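Local coordinates for protein precorrin-3 methylase (Rhodobacter capsulatus, PDB 3NUT) that probably transfers a methyl group from S-adenosyl-L-methionine to a corrin precursor on the pathway to adenosylcobalamin, at residues F149-A160 / Q179-E190. Residues are numbered along the deposited sequence; the frame is centred on the assembly and turned at random.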
# COMPACT_ATOMS: atom_id res chain seq x y z
N PHE A 149 -18.45 -5.30 16.13
CA PHE A 149 -17.50 -6.41 16.05
C PHE A 149 -17.89 -7.45 14.98
O PHE A 149 -17.03 -8.04 14.31
CB PHE A 149 -17.32 -7.09 17.42
CG PHE A 149 -16.30 -8.18 17.42
CD1 PHE A 149 -14.96 -7.90 17.66
CD2 PHE A 149 -16.68 -9.50 17.15
CE1 PHE A 149 -14.01 -8.91 17.64
CE2 PHE A 149 -15.73 -10.52 17.12
CZ PHE A 149 -14.40 -10.22 17.37
N GLU A 150 -19.19 -7.64 14.82
CA GLU A 150 -19.78 -8.49 13.78
C GLU A 150 -19.09 -8.37 12.41
O GLU A 150 -18.73 -9.38 11.81
CB GLU A 150 -21.26 -8.14 13.68
CG GLU A 150 -22.13 -9.16 12.97
CD GLU A 150 -23.43 -8.53 12.46
OE1 GLU A 150 -24.52 -8.88 12.99
OE2 GLU A 150 -23.35 -7.66 11.56
N ILE A 151 -18.90 -7.14 11.92
CA ILE A 151 -18.32 -6.92 10.59
C ILE A 151 -16.83 -7.27 10.49
O ILE A 151 -16.38 -7.88 9.51
CB ILE A 151 -18.54 -5.48 10.09
CG1 ILE A 151 -20.04 -5.11 10.10
CG2 ILE A 151 -17.87 -5.27 8.70
CD1 ILE A 151 -20.90 -5.79 9.02
N LEU A 152 -16.07 -6.88 11.50
CA LEU A 152 -14.66 -7.27 11.62
C LEU A 152 -14.47 -8.79 11.52
O LEU A 152 -13.51 -9.29 10.90
CB LEU A 152 -14.09 -6.73 12.94
CG LEU A 152 -12.63 -7.07 13.22
CD1 LEU A 152 -11.76 -6.67 12.03
CD2 LEU A 152 -12.14 -6.42 14.53
N GLU A 153 -15.39 -9.53 12.14
CA GLU A 153 -15.35 -10.99 12.15
C GLU A 153 -15.62 -11.52 10.74
O GLU A 153 -14.89 -12.38 10.24
CB GLU A 153 -16.35 -11.54 13.18
CG GLU A 153 -16.12 -13.02 13.54
CD GLU A 153 -17.33 -13.69 14.21
OE1 GLU A 153 -17.16 -14.84 14.68
OE2 GLU A 153 -18.45 -13.09 14.25
N LYS A 154 -16.65 -10.99 10.08
CA LYS A 154 -16.94 -11.35 8.70
C LYS A 154 -15.71 -11.10 7.80
O LYS A 154 -15.43 -11.88 6.87
CB LYS A 154 -18.18 -10.59 8.19
CG LYS A 154 -18.46 -10.71 6.67
CD LYS A 154 -19.66 -9.88 6.22
CE LYS A 154 -19.33 -8.38 6.17
NZ LYS A 154 -20.46 -7.58 5.54
N ARG A 155 -14.95 -10.04 8.11
CA ARG A 155 -13.78 -9.69 7.32
C ARG A 155 -12.66 -10.69 7.61
O ARG A 155 -12.05 -11.21 6.68
CB ARG A 155 -13.31 -8.25 7.59
CG ARG A 155 -14.26 -7.16 7.12
CD ARG A 155 -14.01 -6.73 5.68
NE ARG A 155 -15.05 -5.88 5.10
CZ ARG A 155 -15.35 -4.65 5.53
NH1 ARG A 155 -14.69 -4.13 6.58
NH2 ARG A 155 -16.30 -3.93 4.91
N LEU A 156 -12.41 -10.94 8.89
CA LEU A 156 -11.34 -11.87 9.27
C LEU A 156 -11.51 -13.23 8.63
O LEU A 156 -10.62 -13.69 7.94
CB LEU A 156 -11.25 -12.04 10.78
CG LEU A 156 -10.38 -11.14 11.65
CD1 LEU A 156 -9.23 -10.46 10.87
CD2 LEU A 156 -11.24 -10.15 12.34
N ARG A 157 -12.67 -13.85 8.82
CA ARG A 157 -12.92 -15.22 8.30
C ARG A 157 -12.83 -15.34 6.79
O ARG A 157 -12.32 -16.35 6.28
CB ARG A 157 -14.25 -15.80 8.82
CG ARG A 157 -14.33 -15.85 10.35
CD ARG A 157 -15.58 -16.59 10.82
NE ARG A 157 -15.58 -16.70 12.27
CZ ARG A 157 -14.96 -17.66 12.94
NH1 ARG A 157 -14.30 -18.60 12.29
NH2 ARG A 157 -14.99 -17.67 14.27
N HIS A 158 -13.31 -14.33 6.06
CA HIS A 158 -13.17 -14.36 4.62
C HIS A 158 -11.73 -14.17 4.08
O HIS A 158 -11.39 -14.68 3.01
CB HIS A 158 -14.13 -13.39 3.98
CG HIS A 158 -15.53 -13.89 3.99
ND1 HIS A 158 -15.99 -14.83 3.10
CD2 HIS A 158 -16.58 -13.61 4.81
CE1 HIS A 158 -17.25 -15.11 3.35
NE2 HIS A 158 -17.63 -14.37 4.38
N ALA A 159 -10.91 -13.44 4.82
CA ALA A 159 -9.53 -13.23 4.41
C ALA A 159 -8.79 -14.54 4.68
O ALA A 159 -8.01 -15.02 3.87
CB ALA A 159 -8.91 -12.07 5.21
N ALA A 160 -9.11 -15.14 5.83
CA ALA A 160 -8.63 -16.46 6.17
C ALA A 160 -8.98 -17.47 5.10
O ALA A 160 -8.11 -18.23 4.67
CB ALA A 160 -9.18 -16.89 7.53
N GLN A 179 -10.13 -7.09 22.25
CA GLN A 179 -10.57 -7.35 20.87
C GLN A 179 -9.56 -8.13 20.02
O GLN A 179 -9.94 -9.03 19.28
CB GLN A 179 -10.98 -6.05 20.18
CG GLN A 179 -11.73 -6.24 18.88
CD GLN A 179 -12.70 -5.11 18.63
OE1 GLN A 179 -13.79 -5.06 19.22
NE2 GLN A 179 -12.31 -4.17 17.77
N PHE A 180 -8.29 -7.77 20.14
CA PHE A 180 -7.20 -8.46 19.44
C PHE A 180 -7.04 -9.91 19.91
O PHE A 180 -6.60 -10.77 19.14
CB PHE A 180 -5.90 -7.69 19.64
CG PHE A 180 -4.73 -8.25 18.87
CD1 PHE A 180 -4.81 -8.45 17.50
CD2 PHE A 180 -3.54 -8.56 19.51
CE1 PHE A 180 -3.73 -8.96 16.78
CE2 PHE A 180 -2.46 -9.08 18.80
CZ PHE A 180 -2.55 -9.27 17.43
N THR A 181 -7.38 -10.16 21.17
CA THR A 181 -7.50 -11.52 21.70
C THR A 181 -8.54 -12.31 20.91
O THR A 181 -8.27 -13.44 20.52
CB THR A 181 -7.89 -11.51 23.20
OG1 THR A 181 -6.96 -10.70 23.93
CG2 THR A 181 -7.91 -12.94 23.79
N ARG A 182 -9.71 -11.70 20.65
CA ARG A 182 -10.73 -12.33 19.79
C ARG A 182 -10.16 -12.64 18.40
O ARG A 182 -10.31 -13.75 17.90
CB ARG A 182 -12.00 -11.49 19.65
CG ARG A 182 -12.67 -11.00 20.94
CD ARG A 182 -13.88 -11.86 21.36
NE ARG A 182 -15.14 -11.65 20.63
CZ ARG A 182 -16.02 -10.67 20.88
NH1 ARG A 182 -15.78 -9.77 21.83
NH2 ARG A 182 -17.14 -10.57 20.17
N VAL A 183 -9.48 -11.65 17.80
CA VAL A 183 -8.90 -11.80 16.46
C VAL A 183 -7.93 -12.98 16.32
O VAL A 183 -7.98 -13.70 15.33
CB VAL A 183 -8.22 -10.47 15.96
CG1 VAL A 183 -7.32 -10.72 14.75
CG2 VAL A 183 -9.28 -9.41 15.63
N LEU A 184 -7.05 -13.17 17.30
CA LEU A 184 -6.17 -14.35 17.34
C LEU A 184 -6.95 -15.67 17.45
O LEU A 184 -6.56 -16.69 16.86
CB LEU A 184 -5.17 -14.24 18.50
CG LEU A 184 -4.09 -13.16 18.38
CD1 LEU A 184 -3.38 -12.98 19.69
CD2 LEU A 184 -3.09 -13.50 17.27
N GLU A 185 -8.05 -15.64 18.21
CA GLU A 185 -8.91 -16.81 18.39
C GLU A 185 -9.52 -17.16 17.05
O GLU A 185 -9.41 -18.31 16.60
CB GLU A 185 -10.01 -16.54 19.45
CG GLU A 185 -10.76 -17.79 19.95
CD GLU A 185 -12.10 -17.48 20.63
OE1 GLU A 185 -12.31 -17.94 21.78
OE2 GLU A 185 -12.95 -16.78 20.03
N ILE A 186 -10.13 -16.17 16.40
CA ILE A 186 -10.67 -16.37 15.05
C ILE A 186 -9.58 -16.96 14.14
O ILE A 186 -9.84 -17.85 13.32
CB ILE A 186 -11.19 -15.06 14.41
CG1 ILE A 186 -11.94 -14.18 15.41
CG2 ILE A 186 -12.03 -15.38 13.15
CD1 ILE A 186 -13.42 -14.39 15.48
N LEU A 187 -8.36 -16.45 14.27
CA LEU A 187 -7.27 -16.86 13.39
C LEU A 187 -6.88 -18.31 13.63
O LEU A 187 -6.77 -19.09 12.68
CB LEU A 187 -6.07 -15.93 13.52
CG LEU A 187 -6.03 -14.64 12.70
CD1 LEU A 187 -4.67 -13.98 12.88
CD2 LEU A 187 -6.31 -14.90 11.21
N ARG A 188 -6.66 -18.66 14.89
CA ARG A 188 -6.53 -20.06 15.26
C ARG A 188 -7.72 -20.89 14.73
O ARG A 188 -7.52 -21.98 14.21
CB ARG A 188 -6.34 -20.23 16.77
CG ARG A 188 -5.02 -19.67 17.25
CD ARG A 188 -4.84 -19.85 18.74
NE ARG A 188 -5.98 -19.33 19.52
CZ ARG A 188 -5.90 -18.36 20.43
NH1 ARG A 188 -4.74 -17.77 20.70
NH2 ARG A 188 -7.00 -17.99 21.07
N GLU A 189 -8.94 -20.34 14.80
CA GLU A 189 -10.11 -21.07 14.30
C GLU A 189 -9.99 -21.41 12.83
O GLU A 189 -10.26 -22.54 12.45
CB GLU A 189 -11.42 -20.34 14.60
CG GLU A 189 -11.86 -20.53 16.05
CD GLU A 189 -13.26 -19.99 16.34
OE1 GLU A 189 -14.03 -19.74 15.40
OE2 GLU A 189 -13.59 -19.83 17.54
N GLU A 190 -9.55 -20.46 12.02
CA GLU A 190 -9.64 -20.59 10.55
C GLU A 190 -8.34 -20.98 9.83
O GLU A 190 -8.35 -21.24 8.63
CB GLU A 190 -10.21 -19.31 9.95
CG GLU A 190 -11.65 -19.02 10.34
CD GLU A 190 -12.65 -19.60 9.36
OE1 GLU A 190 -12.26 -19.99 8.24
OE2 GLU A 190 -13.84 -19.66 9.72
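Ile186 and Glu153 meet between two helices that run side by side at 33°, their axes 9.8 Å apart: Ile186 CD1 abuts Glu153 CG at 3.6 Å, while CG2 of the isoleucine, anti to the backbone N, sits over the centre of one face of the Arg157 guanidinium. Further in, Leu156 packs against Val183, and both side chains also touch Phe168 of strand 165-169, making this side apolar and closely packed.

The outer side is ionic and faces solvent. Arg157 reaches across with an extended chain, its guanidinium held by carboxylates at its edge: NH2 gives a nearly straight bond (166°) to Glu189 OE1, modelled unusually short at 2.5 Å and lying above the carboxylate plane, and NH1 meets the anti lone pair of Glu190 OE2 at 2.8 Å. A weak bond from NE to Glu153 OE1 completes the network, and Arg161 shares Glu190. A leucine in place of Arg157 would probably leave Glu189 without this salt-bridge partner and Glu190 with Arg161 alone of the two. The exposed Arg182 folds back over one face of the Phe149 ring, a cation-pi contact with Arg182 CZ 3.8 Å from the ring centroid, while Gln179 borders the ring edge and bonds to Leu142 O. Helix 149-161 joins parallel strands 137-141 and 165-169 in a beta-alpha-beta crossover, with helix 179-190 beside it, consistent with the alpha/beta C-terminal domain of tetrapyrrole methylases.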